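Local atomic coordinates of 3-dehydroshikimate dehydratase (Pseudomonas putida, PDB entry 5HMQ), a protein that catalyses the metal-dependent dehydration of 3-dehydroshikimate to protocatechuate in quinate and shikimate degradation, using the TIM-barrel half of a two-domain fusion. Residues 263-266 with 267-270; 271-274 with 275-278. One frame throughout, in Å; residues are numbered along the deposited sequence.

Interaction 1 of 2, residues 263-266 with 267-270; sequences LLYL and EEQT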
ATOM      1  N   LEU C 263      13.304  16.764  -2.049  1.00 45.90           N
ATOM      2  CA  LEU C 263      13.890  17.946  -2.672  1.00 42.89           C
ATOM      3  C   LEU C 263      14.844  18.656  -1.720  1.00 43.14           C
ATOM      4  O   LEU C 263      15.892  19.158  -2.143  1.00 42.81           O
ATOM      5  CB  LEU C 263      12.791  18.898  -3.147  1.00 41.31           C
ATOM      6  CG  LEU C 263      12.090  18.498  -4.447  1.00 42.91           C
ATOM      7  CD1 LEU C 263      11.029  19.516  -4.833  1.00 41.88           C
ATOM      8  CD2 LEU C 263      13.109  18.329  -5.565  1.00 40.60           C
ATOM      9  N   LEU C 264      14.487  18.727  -0.437  1.00 45.51           N
ATOM     10  CA  LEU C 264      15.395  19.294   0.554  1.00 46.26           C
ATOM     11  C   LEU C 264      16.692  18.496   0.620  1.00 46.46           C
ATOM     12  O   LEU C 264      17.789  19.067   0.648  1.00 46.11           O
ATOM     13  CB  LEU C 264      14.716  19.335   1.924  1.00 44.68           C
ATOM     14  CG  LEU C 264      13.454  20.198   2.018  1.00 46.31           C
ATOM     15  CD1 LEU C 264      12.905  20.193   3.435  1.00 44.31           C
ATOM     16  CD2 LEU C 264      13.703  21.619   1.524  1.00 45.41           C
ATOM     17  N   TYR C 265      16.579  17.166   0.645  1.00 45.47           N
ATOM     18  CA  TYR C 265      17.762  16.311   0.672  1.00 45.86           C
ATOM     19  C   TYR C 265      18.565  16.444  -0.615  1.00 45.11           C
ATOM     20  O   TYR C 265      19.801  16.472  -0.584  1.00 46.19           O
ATOM     21  CB  TYR C 265      17.338  14.860   0.908  1.00 45.67           C
ATOM     22  CG  TYR C 265      18.473  13.864   0.998  1.00 45.58           C
ATOM     23  CD1 TYR C 265      19.374  13.898   2.055  1.00 47.60           C
ATOM     24  CD2 TYR C 265      18.628  12.874   0.036  1.00 46.10           C
ATOM     25  CE1 TYR C 265      20.408  12.979   2.142  1.00 49.05           C
ATOM     26  CE2 TYR C 265      19.657  11.954   0.115  1.00 46.89           C
ATOM     27  CZ  TYR C 265      20.543  12.009   1.168  1.00 48.72           C
ATOM     28  OH  TYR C 265      21.567  11.092   1.247  1.00 49.31           O
ATOM     29  N   LEU C 266      17.877  16.535  -1.757  1.00 45.74           N
ATOM     30  CA  LEU C 266      18.564  16.728  -3.030  1.00 42.94           C
ATOM     31  C   LEU C 266      19.349  18.031  -3.051  1.00 44.92           C
ATOM     32  O   LEU C 266      20.479  18.076  -3.554  1.00 46.36           O
ATOM     33  CB  LEU C 266      17.555  16.703  -4.177  1.00 42.40           C
ATOM     34  CG  LEU C 266      18.079  17.171  -5.536  1.00 44.13           C
ATOM     35  CD1 LEU C 266      19.213  16.286  -6.026  1.00 43.53           C
ATOM     36  CD2 LEU C 266      16.958  17.226  -6.558  1.00 44.81           C
ATOM     37  N   GLU C 267      18.764  19.106  -2.518  1.00 47.90           N
ATOM     38  CA  GLU C 267      19.445  20.396  -2.526  1.00 48.23           C
ATOM     39  C   GLU C 267      20.732  20.353  -1.708  1.00 49.67           C
ATOM     40  O   GLU C 267      21.765  20.874  -2.144  1.00 50.08           O
ATOM     41  CB  GLU C 267      18.513  21.484  -1.996  1.00 47.57           C
ATOM     42  CG  GLU C 267      17.414  21.884  -2.964  1.00 46.56           C
ATOM     43  CD  GLU C 267      16.541  22.995  -2.423  1.00 51.25           C
ATOM     44  OE1 GLU C 267      16.929  23.619  -1.412  1.00 52.02           O
ATOM     45  OE2 GLU C 267      15.468  23.247  -3.011  1.00 51.33           O
ATOM     46  N   GLU C 268      20.688  19.738  -0.523  1.00 50.71           N
ATOM     47  CA  GLU C 268      21.881  19.655   0.310  1.00 48.27           C
ATOM     48  C   GLU C 268      22.962  18.821  -0.369  1.00 50.48           C
ATOM     49  O   GLU C 268      24.130  19.224  -0.433  1.00 51.27           O
ATOM     50  CB  GLU C 268      21.526  19.068   1.676  1.00 47.88           C
ATOM     51  CG  GLU C 268      22.750  18.635   2.461  1.00 52.10           C
ATOM     52  CD  GLU C 268      22.376  17.864   3.719  1.00 51.14           C
ATOM     53  OE1 GLU C 268      21.784  16.779   3.590  1.00 51.22           O
ATOM     54  OE2 GLU C 268      22.653  18.353   4.822  1.00 51.49           O
ATOM     55  N   GLN C 269      22.583  17.652  -0.889  1.00 49.76           N
ATOM     56  CA  GLN C 269      23.549  16.805  -1.578  1.00 48.34           C
ATOM     57  C   GLN C 269      24.069  17.473  -2.834  1.00 49.33           C
ATOM     58  O   GLN C 269      25.238  17.290  -3.197  1.00 50.31           O
ATOM     59  CB  GLN C 269      22.928  15.449  -1.927  1.00 47.00           C
ATOM     60  CG  GLN C 269      22.520  14.634  -0.726  1.00 47.17           C
ATOM     61  CD  GLN C 269      23.681  14.395   0.215  1.00 48.12           C
ATOM     62  OE1 GLN C 269      23.668  14.838   1.363  1.00 49.96           O
ATOM     63  NE2 GLN C 269      24.698  13.697  -0.270  1.00 49.18           N
ATOM     64  N   THR C 270      23.231  18.255  -3.509  1.00 49.04           N
ATOM     65  CA  THR C 270      23.736  18.977  -4.665  1.00 51.96           C
ATOM     66  C   THR C 270      24.698  20.072  -4.225  1.00 51.07           C
ATOM     67  O   THR C 270      25.794  20.189  -4.784  1.00 48.94           O
ATOM     68  CB  THR C 270      22.574  19.553  -5.477  1.00 50.55           C
ATOM     69  OG1 THR C 270      21.715  18.489  -5.908  1.00 48.46           O
ATOM     70  CG2 THR C 270      23.087  20.295  -6.694  1.00 48.85           C
TER
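With CG of Y265 turned anti to its own nitrogen (chi1 -178°) and CG of Q269 anti to its carbonyl carbon, ring and amide chain meet one turn apart on helix 252-276, the helix that follows the last strand of the TIM barrel. Q269 lays its CG over one face of the phenol in a CH-pi contact, 3.9 Å from the ring centroid and displaced toward the rim near CZ. A bend at chi2 then carries the amide along the ring, the two planes only 20° apart, and brings Q269 OE1 to 3.8 Å from Y265 CE1. Outside the pair, K463 and S464 of helix 455-465 in the C-terminal half touch Y265, so this side of the helix faces the second domain.

The barrel-facing side is more apolar: L263 packs on L238 and L240 of strand 238-240, while L266 and T270 pack against helix 222-231. The buried carboxylates of E267 and E268 find their partners beyond the helix, E267 bridging to R5 near the start of the chain and accepting from the amide of F287, E268 pairing with R380 in the dioxygenase-like half.

The hydroxyl of the buried T270 is satisfied locally. Its backbone N and its OG1 both donate to the carbonyl of L266, at 2.8 Å for T270 N to L266 O, and the two donors come from opposite faces of the carbonyl plane. T270 OG1 stands 2.7 Å from L266 O, 39° out of that plane, and also lies 3.3 Å from L266 CD1.

Interaction 2 of 2, residues 271-274 with 275-278; sequences RLRL and EQEN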
ATOM      1  N   ARG C 271      24.372  20.781  -3.137  1.00 50.65           N
ATOM      2  CA  ARG C 271      25.269  21.822  -2.640  1.00 52.87           C
ATOM      3  C   ARG C 271      26.634  21.244  -2.295  1.00 56.01           C
ATOM      4  O   ARG C 271      27.669  21.786  -2.697  1.00 58.39           O
ATOM      5  CB  ARG C 271      24.671  22.517  -1.417  1.00 53.28           C
ATOM      6  CG  ARG C 271      25.635  23.517  -0.776  1.00 52.98           C
ATOM      7  CD  ARG C 271      25.021  24.270   0.393  1.00 53.62           C
ATOM      8  NE  ARG C 271      24.535  23.370   1.436  1.00 57.39           N
ATOM      9  CZ  ARG C 271      25.325  22.727   2.293  1.00 57.57           C
ATOM     10  NH1 ARG C 271      26.641  22.880   2.235  1.00 58.83           N
ATOM     11  NH2 ARG C 271      24.797  21.928   3.209  1.00 58.83           N
ATOM     12  N   LEU C 272      26.652  20.115  -1.584  1.00 56.83           N
ATOM     13  CA  LEU C 272      27.922  19.488  -1.232  1.00 55.89           C
ATOM     14  C   LEU C 272      28.692  19.076  -2.476  1.00 54.92           C
ATOM     15  O   LEU C 272      29.928  19.148  -2.505  1.00 56.85           O
ATOM     16  CB  LEU C 272      27.679  18.281  -0.328  1.00 57.21           C
ATOM     17  CG  LEU C 272      27.098  18.576   1.056  1.00 56.52           C
ATOM     18  CD1 LEU C 272      26.579  17.305   1.709  1.00 53.92           C
ATOM     19  CD2 LEU C 272      28.138  19.254   1.937  1.00 52.90           C
ATOM     20  N   ARG C 273      27.981  18.634  -3.515  1.00 54.54           N
ATOM     21  CA  ARG C 273      28.650  18.252  -4.752  1.00 52.41           C
ATOM     22  C   ARG C 273      29.345  19.450  -5.392  1.00 53.36           C
ATOM     23  O   ARG C 273      30.481  19.330  -5.862  1.00 53.90           O
ATOM     24  CB  ARG C 273      27.652  17.619  -5.720  1.00 48.95           C
ATOM     25  CG  ARG C 273      28.256  17.200  -7.046  1.00 49.47           C
ATOM     26  CD  ARG C 273      29.082  15.936  -6.877  1.00 51.13           C
ATOM     27  NE  ARG C 273      28.303  14.845  -6.298  1.00 52.73           N
ATOM     28  CZ  ARG C 273      27.666  13.921  -7.009  1.00 54.18           C
ATOM     29  NH1 ARG C 273      27.717  13.951  -8.332  1.00 53.10           N
ATOM     30  NH2 ARG C 273      26.980  12.965  -6.396  1.00 55.87           N
ATOM     31  N   LEU C 274      28.687  20.619  -5.411  1.00 55.54           N
ATOM     32  CA  LEU C 274      29.339  21.800  -5.973  1.00 57.91           C
ATOM     33  C   LEU C 274      30.528  22.235  -5.132  1.00 58.89           C
ATOM     34  O   LEU C 274      31.541  22.690  -5.676  1.00 58.86           O
ATOM     35  CB  LEU C 274      28.374  22.983  -6.125  1.00 57.40           C
ATOM     36  CG  LEU C 274      27.171  23.073  -7.082  1.00 57.48           C
ATOM     37  CD1 LEU C 274      27.503  22.500  -8.456  1.00 57.49           C
ATOM     38  CD2 LEU C 274      25.866  22.526  -6.533  1.00 55.87           C
ATOM     39  N   GLU C 275      30.423  22.126  -3.802  1.00 59.60           N
ATOM     40  CA  GLU C 275      31.548  22.513  -2.946  1.00 59.28           C
ATOM     41  C   GLU C 275      32.773  21.650  -3.225  1.00 62.54           C
ATOM     42  O   GLU C 275      33.909  22.133  -3.177  1.00 66.85           O
ATOM     43  CB  GLU C 275      31.162  22.434  -1.469  1.00 57.30           C
ATOM     44  CG  GLU C 275      29.881  23.174  -1.145  1.00 59.85           C
ATOM     45  CD  GLU C 275      29.800  23.552   0.326  1.00 65.06           C
ATOM     46  OE1 GLU C 275      30.794  23.349   1.042  1.00 63.02           O
ATOM     47  OE2 GLU C 275      28.731  23.983   0.772  1.00 69.04           O
ATOM     48  N   GLN C 276      32.557  20.365  -3.514  1.00 60.96           N
ATOM     49  CA  GLN C 276      33.653  19.435  -3.755  1.00 61.02           C
ATOM     50  C   GLN C 276      34.263  19.586  -5.141  1.00 63.19           C
ATOM     51  O   GLN C 276      35.391  19.128  -5.364  1.00 65.42           O
ATOM     52  CB  GLN C 276      33.153  18.005  -3.576  1.00 62.00           C
ATOM     53  CG  GLN C 276      32.784  17.671  -2.148  1.00 63.12           C
ATOM     54  CD  GLN C 276      31.758  16.566  -2.076  1.00 62.15           C
ATOM     55  OE1 GLN C 276      31.468  15.909  -3.077  1.00 62.37           O
ATOM     56  NE2 GLN C 276      31.190  16.361  -0.893  1.00 58.78           N
ATOM     57  N   GLU C 277      33.547  20.210  -6.074  1.00 61.46           N
ATOM     58  CA  GLU C 277      34.050  20.454  -7.417  1.00 61.96           C
ATOM     59  C   GLU C 277      34.585  21.874  -7.570  1.00 65.33           C
ATOM     60  O   GLU C 277      34.801  22.336  -8.696  1.00 66.98           O
ATOM     61  CB  GLU C 277      32.945  20.151  -8.432  1.00 59.43           C
ATOM     62  CG  GLU C 277      32.443  18.706  -8.319  1.00 58.94           C
ATOM     63  CD  GLU C 277      31.365  18.345  -9.327  1.00 59.99           C
ATOM     64  OE1 GLU C 277      30.713  19.261  -9.870  1.00 58.52           O
ATOM     65  OE2 GLU C 277      31.158  17.133  -9.559  1.00 59.79           O
ATOM     66  N   ASN C 278      34.815  22.557  -6.444  1.00 67.88           N
ATOM     67  CA  ASN C 278      35.317  23.934  -6.399  1.00 68.27           C
ATOM     68  C   ASN C 278      34.525  24.867  -7.313  1.00 68.40           C
ATOM     69  O   ASN C 278      35.084  25.737  -7.983  1.00 68.41           O
ATOM     70  CB  ASN C 278      36.808  23.976  -6.736  1.00 68.46           C
ATOM     71  CG  ASN C 278      37.648  23.215  -5.732  1.00 67.72           C
ATOM     72  OD1 ASN C 278      37.591  23.482  -4.529  1.00 70.90           O
ATOM     73  ND2 ASN C 278      38.420  22.250  -6.215  1.00 67.19           N
TER
HETATM   74  O   HOH W   1      28.995  15.338 -10.423  1.00 54.54           O
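The C-terminal end of helix 252-276, the helix that follows the last barrel strand, 238-240, and the turn after it carry two arginine-glutamate pairs spaced i to i+4, R271 with E275 and R273 with E277. The first is a direct salt bridge. R271 and E275 run side by side and point the same way, and a bend at chi3 (57°) of the otherwise extended arginine turns its guanidinium so that NH1 reaches E275 OE2 at 2.8 Å. The carboxylate oxygen sits in the guanidinium plane, at its edge, yet NH1 approaches from above the carboxylate plane, the two planes lying 56° apart. The aliphatic part of R271 takes part as well, its CG 3.5 Å from E275 OE2.

The second pair meets through a water. The bend at chi2 (75°) sets CD of R273 3.6 Å from E277 OE2; a second bend at chi3 directs the guanidinium, leaving NH1 4.8 Å from that oxygen. The water accepts from R273 NH1 at 2.8 Å and donates to E277 OE2 at 2.9 Å, while NH2 of the same arginine bridges to D221, just ahead of helix 222-231. On the inner side L274 packs on A227 of that helix.

Backbone bonding weakens here: the amide of E277 makes two weak bonds, to the carbonyls of R273 and L274, as the chain leaves the helix. R273 has one acidic partner at NH2 and another reached through water at NH1, and its charge is probably balanced mainly by D221; the bridge between partly exposed R271 and exposed E275 probably adds only modestly to the stability of this last turn.

How the interactions relate
Both contacts belong to helix 252-276, their centres about 12 Å apart, and residues 271-274 continue directly from 267-270. Interaction 1 is buried, wedged between the barrel and the dioxygenase-like half; interaction 2 lies at the surface, where the helix ends. Acidic side chains accordingly behave differently: in 263-270 they reach to partners outside the helix, two of them arginines far away in the sequence, whereas in 271-278 they pair with arginines one turn back, directly or through water. Local side-chain contact in interaction 1 rests instead on a ring face and a hydroxyl returned to the backbone. Helix 222-231 flanks both regions, giving the two contacts a common neighbour.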